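Local coordinates for protein Cfl (Pectobacterium brasiliense, PDB 7A9J) that is a coronafacic acid ligase of the ATP-dependent AMP-binding family, whose members generally activate carboxylic acids as adenylates, and probably joins such acids to amines as amides, at residues A67-G72 / S120-G125; I75-G80 / I86-A91; V98-S103 / Q116-C121; K109-L114 / Y131-E136. The protein carries 1 engineered substitution. One frame throughout, in Å; residues are numbered along the deposited sequence.

Interaction 1. Residues A67-G72 / S120-G125; sequences ANIKKG and SCAYIG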
loop_
_atom_site.group_PDB
_atom_site.type_symbol
_atom_site.label_atom_id
_atom_site.label_comp_id
_atom_site.label_asym_id
_atom_site.label_seq_id
_atom_site.Cartn_x
_atom_site.Cartn_y
_atom_site.Cartn_z
ATOM N N ALA A 67 -16.462 5.539 29.353
ATOM C CA ALA A 67 -17.247 6.475 28.570
ATOM C C ALA A 67 -18.384 5.797 27.837
ATOM O O ALA A 67 -18.938 6.384 26.909
ATOM C CB ALA A 67 -16.356 7.207 27.565
ATOM N N ASN A 68 -18.727 4.566 28.216
ATOM C CA ASN A 68 -19.910 3.864 27.739
ATOM C C ASN A 68 -19.749 3.356 26.302
ATOM O O ASN A 68 -20.746 3.068 25.627
ATOM C CB ASN A 68 -21.160 4.743 27.855
ATOM C CG ASN A 68 -22.429 3.940 27.798
ATOM O OD1 ASN A 68 -22.434 2.763 28.170
ATOM N ND2 ASN A 68 -23.510 4.549 27.303
ATOM N N ILE A 69 -18.517 3.260 25.812
ATOM C CA ILE A 69 -18.240 2.538 24.572
ATOM C C ILE A 69 -18.310 1.042 24.864
ATOM O O ILE A 69 -17.828 0.568 25.907
ATOM C CB ILE A 69 -16.881 2.946 23.994
ATOM C CG1 ILE A 69 -16.898 4.451 23.701
ATOM C CG2 ILE A 69 -16.635 2.218 22.701
ATOM C CD1 ILE A 69 -18.159 4.936 22.980
ATOM N N LYS A 70 -18.996 0.308 23.992
ATOM C CA LYS A 70 -19.318 -1.097 24.202
ATOM C C LYS A 70 -18.864 -1.872 22.982
ATOM O O LYS A 70 -18.651 -1.288 21.925
ATOM C CB LYS A 70 -20.827 -1.326 24.394
ATOM C CG LYS A 70 -21.469 -0.400 25.419
ATOM C CD LYS A 70 -22.886 -0.837 25.775
ATOM C CE LYS A 70 -23.450 -0.005 26.938
ATOM N NZ LYS A 70 -22.568 -0.038 28.151
ATOM N N LYS A 71 -18.695 -3.186 23.148
ATOM C CA LYS A 71 -18.460 -4.078 22.010
ATOM C C LYS A 71 -19.487 -3.792 20.919
ATOM O O LYS A 71 -20.682 -3.718 21.203
ATOM C CB LYS A 71 -18.575 -5.539 22.477
ATOM C CG LYS A 71 -18.414 -6.542 21.346
ATOM C CD LYS A 71 -18.010 -7.920 21.862
ATOM C CE LYS A 71 -19.197 -8.689 22.318
ATOM N NZ LYS A 71 -18.947 -10.174 22.278
ATOM N N GLY A 72 -19.020 -3.627 19.671
ATOM C CA GLY A 72 -19.874 -3.349 18.533
ATOM C C GLY A 72 -20.080 -1.879 18.192
ATOM O O GLY A 72 -20.525 -1.572 17.077
ATOM N N SER A 120 -20.665 5.865 13.128
ATOM C CA SER A 120 -19.784 5.927 14.279
ATOM C C SER A 120 -20.465 6.625 15.440
ATOM O O SER A 120 -21.194 7.606 15.261
ATOM C CB SER A 120 -18.476 6.636 13.929
ATOM O OG SER A 120 -17.703 5.841 13.027
ATOM N N CYS A 121 -20.247 6.124 16.652
ATOM C CA CYS A 121 -20.701 6.870 17.814
ATOM C C CYS A 121 -19.563 7.496 18.608
ATOM O O CYS A 121 -19.818 8.163 19.624
ATOM C CB CYS A 121 -21.564 5.986 18.722
ATOM S SG CYS A 121 -20.615 4.731 19.551
ATOM N N ALA A 122 -18.318 7.325 18.177
ATOM C CA ALA A 122 -17.227 8.046 18.807
ATOM C C ALA A 122 -16.177 8.387 17.758
ATOM O O ALA A 122 -16.091 7.740 16.716
ATOM C CB ALA A 122 -16.604 7.237 19.961
ATOM N N TYR A 123 -15.359 9.401 18.066
ATOM C CA TYR A 123 -14.261 9.825 17.197
ATOM C C TYR A 123 -13.005 10.009 18.061
ATOM O O TYR A 123 -13.087 10.563 19.159
ATOM C CB TYR A 123 -14.666 11.139 16.493
ATOM C CG TYR A 123 -13.560 11.893 15.830
ATOM C CD1 TYR A 123 -12.704 12.717 16.580
ATOM C CD2 TYR A 123 -13.390 11.839 14.456
ATOM C CE1 TYR A 123 -11.693 13.451 15.976
ATOM C CE2 TYR A 123 -12.369 12.561 13.822
ATOM C CZ TYR A 123 -11.524 13.343 14.568
ATOM O OH TYR A 123 -10.511 14.117 14.024
ATOM N N ILE A 124 -11.855 9.515 17.577
ATOM C CA ILE A 124 -10.548 9.776 18.191
ATOM C C ILE A 124 -9.628 10.356 17.122
ATOM O O ILE A 124 -9.430 9.742 16.067
ATOM C CB ILE A 124 -9.934 8.507 18.792
ATOM C CG1 ILE A 124 -10.808 7.975 19.930
ATOM C CG2 ILE A 124 -8.531 8.782 19.414
ATOM C CD1 ILE A 124 -10.366 6.567 20.417
ATOM N N GLY A 125 -9.092 11.537 17.374
ATOM C CA GLY A 125 -8.248 12.199 16.403
ATOM C C GLY A 125 -7.119 12.942 17.088
ATOM O O GLY A 125 -7.055 13.028 18.324
#
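Ile69 touches Cys121 and Ala122 through a single methyl, CD1, in a contact that packs the turn after a Schellman-capped helix against strand 122-125 of a five-stranded parallel sheet and the residue before it. CD1 lies 4.1 Å from Ala122 CB and 4.2 Å from Cys121 SG in the modelled conformer of that cysteine, which has a second one. Ile69 does not leave its backbone aimed at the strand. Its CG1 branch stands beside the backbone N (chi1 -60°), and a second bend at chi2 (-46°) brings the terminal methyl across to the two residues, whose own CB atoms face it.

The partners are fixed by their backbones. Ala122 pairs with Ser76 of strand 74-78 and Cys121 with Arg74, while Trp147 of strand 145-148 packs on both Ala122 and Ala67, and Ile75 packs on Ile69. On the other segment, helix 50-66 is closed by a Schellman motif in which Asn68, at positive phi, is the C-prime residue: Ile69 N bonds to Leu64 O, and Asn68 N to Lys65 O. The exposed flank of this turn carries its own clasp, Lys70 NZ donating to Asn68 OD1 over 2.8 Å with a C=O...N angle of 162°.

Interaction 2. Residues I75-G80 / I86-A91; sequences ISIHMG and IATYYA
Ile77 drives its CD1 methyl into the angle between Thr88 and Tyr89, two successive residues of helix 83-95, and this one methyl makes all the close contacts between the segments. Thr88 meets it tip to tip: CG2, anti to the backbone N, comes within 3.7 Å of Ile77 CD1. With the methyl pointed at the strand, the hydroxyl OG1 is placed beside the backbone N (chi1 -67°) and bonds back to Glu84 O one turn earlier, so the polar end of Thr88 is satisfied by its own helix and an apolar one is left for the interface.

Tyr89 arrives differently. It leaves its helix pointing away from the strand, yet the ring swings back so that Ile77 CD1 approaches it obliquely, 3.8 Å from CD1 and 3.9 Å from CE1 of Tyr89. The phenol OH bonds to Leu237 O, which restrains the ring at its far end.

All three residues are buried, and the contact closes the strand–helix half of the beta-alpha-beta unit made by strand 74-78, helix 83-95 and strand 98-101. Phe99 of that last strand meets the Tyr89 ring, Leu85 packs on Ile77, and helices 50-66 and 240-251 cover other flanks of helix 83-95.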
loop_
_atom_site.group_PDB
_atom_site.type_symbol
_atom_site.label_atom_id
_atom_site.label_comp_id
_atom_site.label_asym_id
_atom_site.label_seq_id
_atom_site.Cartn_x
_atom_site.Cartn_y
_atom_site.Cartn_z
ATOM N N ILE A 75 -15.976 3.392 16.140
ATOM C CA ILE A 75 -15.150 4.529 16.487
ATOM C C ILE A 75 -14.390 4.971 15.244
ATOM O O ILE A 75 -13.606 4.192 14.689
ATOM C CB ILE A 75 -14.144 4.169 17.585
ATOM C CG1 ILE A 75 -14.864 3.531 18.763
ATOM C CG2 ILE A 75 -13.371 5.449 18.000
ATOM C CD1 ILE A 75 -13.909 3.375 19.959
ATOM N N SER A 76 -14.616 6.217 14.809
ATOM C CA SER A 76 -13.828 6.789 13.709
ATOM C C SER A 76 -12.492 7.273 14.256
ATOM O O SER A 76 -12.447 7.908 15.307
ATOM C CB SER A 76 -14.577 7.950 13.063
ATOM O OG SER A 76 -15.633 7.461 12.273
ATOM N N ILE A 77 -11.404 6.958 13.554
ATOM C CA ILE A 77 -10.060 7.269 14.015
ATOM C C ILE A 77 -9.404 8.120 12.942
ATOM O O ILE A 77 -9.434 7.776 11.748
ATOM C CB ILE A 77 -9.230 5.995 14.275
ATOM C CG1 ILE A 77 -9.923 5.127 15.332
ATOM C CG2 ILE A 77 -7.869 6.395 14.820
ATOM C CD1 ILE A 77 -9.169 3.843 15.652
ATOM N N HIS A 78 -8.782 9.191 13.363
ATOM C CA HIS A 78 -8.439 10.200 12.356
ATOM C C HIS A 78 -7.173 10.896 12.868
ATOM O O HIS A 78 -7.239 11.944 13.487
ATOM C CB HIS A 78 -9.623 11.150 12.172
ATOM C CG HIS A 78 -9.467 12.184 11.090
ATOM N ND1 HIS A 78 -9.889 13.494 11.274
ATOM C CD2 HIS A 78 -9.072 12.097 9.788
ATOM C CE1 HIS A 78 -9.699 14.176 10.158
ATOM N NE2 HIS A 78 -9.247 13.348 9.229
ATOM N N MET A 79 -6.005 10.282 12.627
ATOM C CA MET A 79 -4.773 10.848 13.169
ATOM C C MET A 79 -3.537 10.394 12.388
ATOM O O MET A 79 -3.556 9.388 11.652
ATOM C CB MET A 79 -4.626 10.516 14.653
ATOM C CG MET A 79 -4.418 9.128 15.005
ATOM S SD MET A 79 -4.177 8.889 16.860
ATOM C CE MET A 79 -5.632 9.670 17.586
ATOM N N GLY A 80 -2.498 11.235 12.476
ATOM C CA GLY A 80 -1.211 10.949 11.861
ATOM C C GLY A 80 -0.448 9.909 12.669
ATOM O O GLY A 80 -0.961 9.334 13.626
ATOM N N ILE A 86 -1.515 3.364 17.232
ATOM C CA ILE A 86 -1.461 1.904 17.308
ATOM C C ILE A 86 -2.032 1.421 18.645
ATOM O O ILE A 86 -2.713 0.384 18.700
ATOM C CB ILE A 86 -0.025 1.406 17.042
ATOM C CG1 ILE A 86 0.026 -0.152 17.076
ATOM C CG2 ILE A 86 0.959 2.070 18.032
ATOM C CD1 ILE A 86 -0.945 -0.887 16.049
ATOM N N ALA A 87 -1.851 2.193 19.725
ATOM C CA ALA A 87 -2.471 1.799 20.975
ATOM C C ALA A 87 -3.992 1.786 20.861
ATOM O O ALA A 87 -4.664 0.905 21.438
ATOM C CB ALA A 87 -1.990 2.739 22.078
ATOM N N THR A 88 -4.552 2.775 20.139
ATOM C CA THR A 88 -6.003 2.869 20.012
ATOM C C THR A 88 -6.544 1.721 19.186
ATOM O O THR A 88 -7.580 1.159 19.527
ATOM C CB THR A 88 -6.375 4.208 19.355
ATOM O OG1 THR A 88 -6.023 5.266 20.273
ATOM C CG2 THR A 88 -7.874 4.279 19.054
ATOM N N TYR A 89 -5.852 1.353 18.079
ATOM C CA TYR A 89 -6.287 0.156 17.354
ATOM C C TYR A 89 -6.374 -1.046 18.295
ATOM O O TYR A 89 -7.369 -1.772 18.296
ATOM C CB TYR A 89 -5.313 -0.204 16.218
ATOM C CG TYR A 89 -5.228 0.731 15.090
ATOM C CD1 TYR A 89 -6.336 1.486 14.671
ATOM C CD2 TYR A 89 -4.038 0.839 14.388
ATOM C CE1 TYR A 89 -6.250 2.313 13.530
ATOM C CE2 TYR A 89 -3.927 1.687 13.277
ATOM C CZ TYR A 89 -5.034 2.409 12.846
ATOM O OH TYR A 89 -4.965 3.231 11.741
ATOM N N TYR A 90 -5.331 -1.278 19.098
ATOM C CA TYR A 90 -5.364 -2.444 19.959
ATOM C C TYR A 90 -6.413 -2.325 21.064
ATOM O O TYR A 90 -7.008 -3.343 21.484
ATOM C CB TYR A 90 -4.011 -2.624 20.608
ATOM C CG TYR A 90 -3.056 -3.367 19.696
ATOM C CD1 TYR A 90 -3.331 -4.698 19.318
ATOM C CD2 TYR A 90 -1.853 -2.794 19.308
ATOM C CE1 TYR A 90 -2.402 -5.432 18.533
ATOM C CE2 TYR A 90 -0.932 -3.514 18.535
ATOM C CZ TYR A 90 -1.228 -4.833 18.174
ATOM O OH TYR A 90 -0.324 -5.546 17.428
ATOM N N ALA A 91 -6.635 -1.114 21.575
ATOM C CA ALA A 91 -7.688 -0.958 22.580
ATOM C C ALA A 91 -9.074 -1.280 22.009
ATOM O O ALA A 91 -9.907 -1.886 22.721
ATOM C CB ALA A 91 -7.657 0.446 23.210
#

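Interaction 3. Residues V98-S103 / Q116-C121; sequences VFVPLS and QHSSSC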
loop_
_atom_site.group_PDB
_atom_site.type_symbol
_atom_site.label_atom_id
_atom_site.label_comp_id
_atom_site.label_asym_id
_atom_site.label_seq_id
_atom_site.Cartn_x
_atom_site.Cartn_y
_atom_site.Cartn_z
ATOM N N VAL A 98 -15.413 -1.434 17.026
ATOM C CA VAL A 98 -15.109 -1.478 15.596
ATOM C C VAL A 98 -14.373 -0.199 15.217
ATOM O O VAL A 98 -14.903 0.905 15.379
ATOM C CB VAL A 98 -16.420 -1.626 14.820
ATOM C CG1 VAL A 98 -16.192 -1.590 13.287
ATOM C CG2 VAL A 98 -17.126 -2.889 15.265
ATOM N N PHE A 99 -13.144 -0.316 14.724
ATOM C CA PHE A 99 -12.466 0.922 14.375
ATOM C C PHE A 99 -12.593 1.233 12.890
ATOM O O PHE A 99 -12.632 0.332 12.052
ATOM C CB PHE A 99 -11.001 0.951 14.785
ATOM C CG PHE A 99 -10.142 -0.179 14.257
ATOM C CD1 PHE A 99 -9.288 0.053 13.177
ATOM C CD2 PHE A 99 -10.111 -1.416 14.898
ATOM C CE1 PHE A 99 -8.416 -0.934 12.705
ATOM C CE2 PHE A 99 -9.231 -2.445 14.425
ATOM C CZ PHE A 99 -8.398 -2.174 13.296
ATOM N N VAL A 100 -12.701 2.524 12.598
ATOM C CA VAL A 100 -13.008 3.022 11.239
ATOM C C VAL A 100 -11.949 4.070 10.919
ATOM O O VAL A 100 -12.131 5.254 11.218
ATOM C CB VAL A 100 -14.423 3.621 11.130
ATOM C CG1 VAL A 100 -14.725 3.968 9.642
ATOM C CG2 VAL A 100 -15.465 2.672 11.684
ATOM N N PRO A 101 -10.820 3.678 10.325
ATOM C CA PRO A 101 -9.759 4.636 10.050
ATOM C C PRO A 101 -10.172 5.601 8.933
ATOM O O PRO A 101 -10.765 5.204 7.904
ATOM C CB PRO A 101 -8.574 3.753 9.635
ATOM C CG PRO A 101 -8.996 2.331 9.886
ATOM C CD PRO A 101 -10.469 2.279 10.010
ATOM N N LEU A 102 -9.934 6.888 9.174
ATOM C CA LEU A 102 -10.275 7.955 8.226
ATOM C C LEU A 102 -8.995 8.482 7.601
ATOM O O LEU A 102 -8.201 9.148 8.269
ATOM C CB LEU A 102 -11.027 9.107 8.890
ATOM C CG LEU A 102 -12.284 8.669 9.623
ATOM C CD1 LEU A 102 -12.906 9.862 10.404
ATOM C CD2 LEU A 102 -13.237 8.041 8.640
ATOM N N SER A 103 -8.842 8.231 6.297
ATOM C CA SER A 103 -7.600 8.520 5.616
ATOM C C SER A 103 -7.284 10.012 5.696
ATOM O O SER A 103 -8.177 10.863 5.693
ATOM C CB SER A 103 -7.728 8.069 4.126
ATOM O OG SER A 103 -6.959 8.884 3.274
ATOM N N GLN A 116 -20.583 9.708 9.262
ATOM C CA GLN A 116 -22.022 9.505 9.209
ATOM C C GLN A 116 -22.357 8.150 8.603
ATOM O O GLN A 116 -23.146 7.386 9.169
ATOM C CB GLN A 116 -22.661 10.628 8.401
ATOM C CG GLN A 116 -22.523 11.973 9.081
ATOM C CD GLN A 116 -23.337 13.030 8.377
ATOM O OE1 GLN A 116 -23.141 13.300 7.187
ATOM N NE2 GLN A 116 -24.269 13.621 9.099
ATOM N N HIS A 117 -21.749 7.830 7.457
ATOM C CA HIS A 117 -22.054 6.576 6.773
ATOM C C HIS A 117 -21.727 5.373 7.650
ATOM O O HIS A 117 -22.491 4.401 7.684
ATOM C CB HIS A 117 -21.283 6.497 5.450
ATOM C CG HIS A 117 -21.656 5.320 4.587
ATOM N ND1 HIS A 117 -21.030 4.098 4.689
ATOM C CD2 HIS A 117 -22.575 5.185 3.602
ATOM C CE1 HIS A 117 -21.528 3.264 3.793
ATOM N NE2 HIS A 117 -22.474 3.899 3.122
ATOM N N SER A 118 -20.578 5.405 8.335
ATOM C CA SER A 118 -20.167 4.309 9.196
ATOM C C SER A 118 -21.028 4.184 10.456
ATOM O O SER A 118 -20.885 3.190 11.174
ATOM C CB SER A 118 -18.696 4.481 9.634
ATOM O OG SER A 118 -18.541 5.574 10.546
ATOM N N SER A 119 -21.904 5.157 10.743
ATOM C CA SER A 119 -22.685 5.170 11.984
ATOM C C SER A 119 -21.763 5.132 13.200
ATOM O O SER A 119 -22.019 4.441 14.184
ATOM C CB SER A 119 -23.693 4.017 12.032
ATOM O OG SER A 119 -24.686 4.223 11.054
ATOM N N SER A 120 -20.665 5.865 13.128
ATOM C CA SER A 120 -19.784 5.927 14.279
ATOM C C SER A 120 -20.465 6.625 15.440
ATOM O O SER A 120 -21.194 7.606 15.261
ATOM C CB SER A 120 -18.476 6.636 13.929
ATOM O OG SER A 120 -17.703 5.841 13.027
ATOM N N CYS A 121 -20.247 6.124 16.652
ATOM C CA CYS A 121 -20.701 6.870 17.814
ATOM C C CYS A 121 -19.563 7.496 18.608
ATOM O O CYS A 121 -19.818 8.163 19.624
ATOM C CB CYS A 121 -21.564 5.986 18.722
ATOM S SG CYS A 121 -20.615 4.731 19.551
#
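Val100 has the most surface buried in this contact, and its two methyls are divided between two serines. CG1, anti to the backbone N (chi1 -174°), lies 4.0 Å from Ser118 CB, while CG2 lies 4.1 Å from Ser120 OG. CG1 therefore rests on the carbon of Ser118, and CG2 beside the hydroxyl of Ser120, a van der Waals contact among three buried residues.

Ser118 and Ser120 both direct their CB atoms toward the strand because the chain turns between them. Ser119, at positive phi, forms a Schellman motif at the end of helix 108-117, with Ser119 N bonded to Gln116 O at 3.0 Å, and the reversal brings Ser120 round to the same side as Ser118. Their hydroxyls stand 2.6 Å apart, OG to OG. Ser118 OG also has Leu114 O and Ile115 O of the last helical turn as partners, and Ser120 OG has Ser76 OG, so buried polar groups next to a valine are supplied with hydrogen-bond partners.

Strand 98-101 is one of the two outermost strands of its parallel sheet and lies beside strand 74-78, with which Val98 and Val100 pair through Ile75. Helix 108-117 follows strand 98-101 in the chain and leads through the turn into strand 122-125. Across the other edge of strand 98-101, Phe99 pairs by its backbone with Ala184 and Ile186 of strand 183-188.

Interaction 4. Residues K109-L114 / Y131-E136; sequences KEVKNL and YETKQE
Thr133, the first residue of 131-136 to touch helix 108-117, sets its CG2 methyl against Val111, 3.9 Å from Val111 CG1 and 4.0 Å from Val111 CB. The contact is helix-to-helix packing: helix 108-117 lies against the junction of two short helices, 127-132 and 134-138, with Thr133 in the N-cap position of the second. Its side chain makes no capping bond. OG1 instead lies beside its backbone N (chi1 -37°) and bonds back to Arg129 O in the preceding helix, which turns the methyl, anti to that N, toward the valine. His78 of strand 74-78 packs on both Val111 and Thr133 and so joins this pair to strand 74-78, an inner strand of the parallel sheet.

One turn further on, Glu136 meets Lys112, where the backbones come nearest, 5.7 Å between the CA atoms. The two side chains cross at about a right angle and touch by their stems: Lys112 CB is 3.9 Å from Glu136 CB, and Lys112 CD is 4.1 Å from that same CB. Although both residues carry charged groups, the meeting is through their aliphatic parts. Glu136 starts toward the helix, but its chain bends at chi2 (77°) and takes the carboxylate away. Ala108 packs on Glu136 and Thr133 alike. Lys112 continues extended past the backbone of the second helix, where its NZ makes a weak hydrogen bond to Ser139 OG, and its CE comes to 3.9 Å from Glu136 O.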
loop_
_atom_site.group_PDB
_atom_site.type_symbol
_atom_site.label_atom_id
_atom_site.label_comp_id
_atom_site.label_asym_id
_atom_site.label_seq_id
_atom_site.Cartn_x
_atom_site.Cartn_y
_atom_site.Cartn_z
ATOM N N LYS A 109 -15.408 17.445 4.147
ATOM C CA LYS A 109 -16.738 16.943 3.796
ATOM C C LYS A 109 -16.701 15.425 3.668
ATOM O O LYS A 109 -17.635 14.727 4.090
ATOM C CB LYS A 109 -17.270 17.622 2.509
ATOM C CG LYS A 109 -16.269 17.639 1.332
ATOM C CD LYS A 109 -16.415 18.862 0.382
ATOM C CE LYS A 109 -15.524 18.738 -0.888
ATOM N NZ LYS A 109 -14.133 19.285 -0.774
ATOM N N GLU A 110 -15.587 14.894 3.175
ATOM C CA GLU A 110 -15.481 13.453 3.004
ATOM C C GLU A 110 -15.355 12.748 4.339
ATOM O O GLU A 110 -15.888 11.645 4.531
ATOM C CB GLU A 110 -14.280 13.136 2.125
ATOM C CG GLU A 110 -14.623 13.399 0.626
ATOM C CD GLU A 110 -13.395 13.508 -0.260
ATOM O OE1 GLU A 110 -12.268 13.533 0.265
ATOM O OE2 GLU A 110 -13.556 13.582 -1.494
ATOM N N VAL A 111 -14.607 13.352 5.255
ATOM C CA VAL A 111 -14.493 12.809 6.607
ATOM C C VAL A 111 -15.863 12.765 7.263
ATOM O O VAL A 111 -16.268 11.737 7.803
ATOM C CB VAL A 111 -13.511 13.661 7.419
ATOM C CG1 VAL A 111 -13.630 13.298 8.938
ATOM C CG2 VAL A 111 -12.093 13.436 6.909
ATOM N N LYS A 112 -16.616 13.872 7.169
ATOM C CA LYS A 112 -17.961 13.879 7.723
ATOM C C LYS A 112 -18.828 12.789 7.098
ATOM O O LYS A 112 -19.528 12.052 7.807
ATOM C CB LYS A 112 -18.586 15.251 7.537
ATOM C CG LYS A 112 -20.057 15.322 8.033
ATOM C CD LYS A 112 -20.610 16.737 8.127
ATOM C CE LYS A 112 -21.830 16.770 9.060
ATOM N NZ LYS A 112 -22.644 18.009 8.825
ATOM N N ASN A 113 -18.750 12.633 5.774
ATOM C CA ASN A 113 -19.534 11.589 5.119
ATOM C C ASN A 113 -19.227 10.203 5.679
ATOM O O ASN A 113 -20.152 9.414 5.929
ATOM C CB ASN A 113 -19.299 11.598 3.611
ATOM C CG ASN A 113 -20.167 10.564 2.913
ATOM O OD1 ASN A 113 -21.391 10.599 3.032
ATOM N ND2 ASN A 113 -19.540 9.606 2.241
ATOM N N LEU A 114 -17.938 9.878 5.893
ATOM C CA LEU A 114 -17.605 8.563 6.446
ATOM C C LEU A 114 -18.026 8.419 7.903
ATOM O O LEU A 114 -18.420 7.331 8.328
ATOM C CB LEU A 114 -16.106 8.274 6.320
ATOM C CG LEU A 114 -15.678 8.102 4.855
ATOM C CD1 LEU A 114 -14.311 7.390 4.825
ATOM C CD2 LEU A 114 -16.713 7.355 3.994
ATOM N N TYR A 131 -8.642 19.916 14.040
ATOM C CA TYR A 131 -8.938 21.318 13.892
ATOM C C TYR A 131 -9.147 21.684 12.424
ATOM O O TYR A 131 -9.778 22.691 12.142
ATOM C CB TYR A 131 -7.846 22.180 14.528
ATOM C CG TYR A 131 -8.132 22.286 16.007
ATOM C CD1 TYR A 131 -9.149 23.122 16.460
ATOM C CD2 TYR A 131 -7.446 21.494 16.928
ATOM C CE1 TYR A 131 -9.440 23.227 17.870
ATOM C CE2 TYR A 131 -7.742 21.585 18.312
ATOM C CZ TYR A 131 -8.740 22.408 18.736
ATOM O OH TYR A 131 -9.037 22.534 20.105
ATOM N N GLU A 132 -8.678 20.826 11.526
ATOM C CA GLU A 132 -8.980 21.018 10.098
ATOM C C GLU A 132 -10.425 20.643 9.764
ATOM O O GLU A 132 -10.929 20.974 8.674
ATOM C CB GLU A 132 -8.032 20.123 9.279
ATOM C CG GLU A 132 -6.654 20.729 9.044
ATOM C CD GLU A 132 -5.600 19.701 8.571
ATOM O OE1 GLU A 132 -5.918 18.494 8.351
ATOM O OE2 GLU A 132 -4.426 20.116 8.414
ATOM N N THR A 133 -11.082 19.924 10.668
ATOM C CA THR A 133 -12.351 19.244 10.429
ATOM C C THR A 133 -13.363 19.521 11.537
ATOM O O THR A 133 -14.341 18.780 11.676
ATOM C CB THR A 133 -12.101 17.739 10.333
ATOM O OG1 THR A 133 -10.859 17.512 9.665
ATOM C CG2 THR A 133 -13.190 17.086 9.475
ATOM N N LYS A 134 -13.119 20.540 12.353
ATOM C CA LYS A 134 -13.782 20.625 13.653
ATOM C C LYS A 134 -15.298 20.773 13.506
ATOM O O LYS A 134 -16.078 20.078 14.169
ATOM C CB LYS A 134 -13.227 21.828 14.431
ATOM C CG LYS A 134 -13.890 21.956 15.829
ATOM C CD LYS A 134 -13.075 22.823 16.730
ATOM C CE LYS A 134 -13.774 22.999 18.099
ATOM N NZ LYS A 134 -15.062 23.755 18.106
ATOM N N GLN A 135 -15.729 21.705 12.670
ATOM C CA GLN A 135 -17.160 21.969 12.556
ATOM C C GLN A 135 -17.886 20.744 12.019
ATOM O O GLN A 135 -18.958 20.374 12.513
ATOM C CB GLN A 135 -17.385 23.180 11.660
ATOM C CG GLN A 135 -17.034 24.478 12.368
ATOM C CD GLN A 135 -17.158 25.676 11.463
ATOM O OE1 GLN A 135 -17.365 25.530 10.249
ATOM N NE2 GLN A 135 -17.046 26.881 12.043
ATOM N N GLU A 136 -17.276 20.066 11.050
ATOM C CA GLU A 136 -17.872 18.860 10.482
ATOM C C GLU A 136 -17.968 17.752 11.526
ATOM O O GLU A 136 -19.024 17.142 11.713
ATOM C CB GLU A 136 -17.057 18.404 9.258
ATOM C CG GLU A 136 -17.097 19.383 8.065
ATOM C CD GLU A 136 -16.197 20.632 8.226
ATOM O OE1 GLU A 136 -15.415 20.715 9.216
ATOM O OE2 GLU A 136 -16.265 21.528 7.362
#

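The four contacts are grouped round one parallel sheet. Interactions 1, 2 and 3 lie with their centres 10 to 11 Å apart, and Ser120, shared by interactions 1 and 3, reaches interaction 2 through Ser120 OG to Ser76 OG at 2.7 Å. Interactions 2 and 3 also meet in Ile77 O to Leu102 N, 2.8 Å, between neighbouring strands. Interaction 4 is joined to interaction 3 by Leu102, whose CD1 lies 3.8 Å from Val111 CG1, and to interaction 2 by His78. Interaction 1, about 17 Å from interaction 4 between centres, does not touch it. The bound indene carboxylic acid lies about 11 Å from the Tyr89 side chain of interaction 2, so Tyr89 is not among the residues that line its pocket.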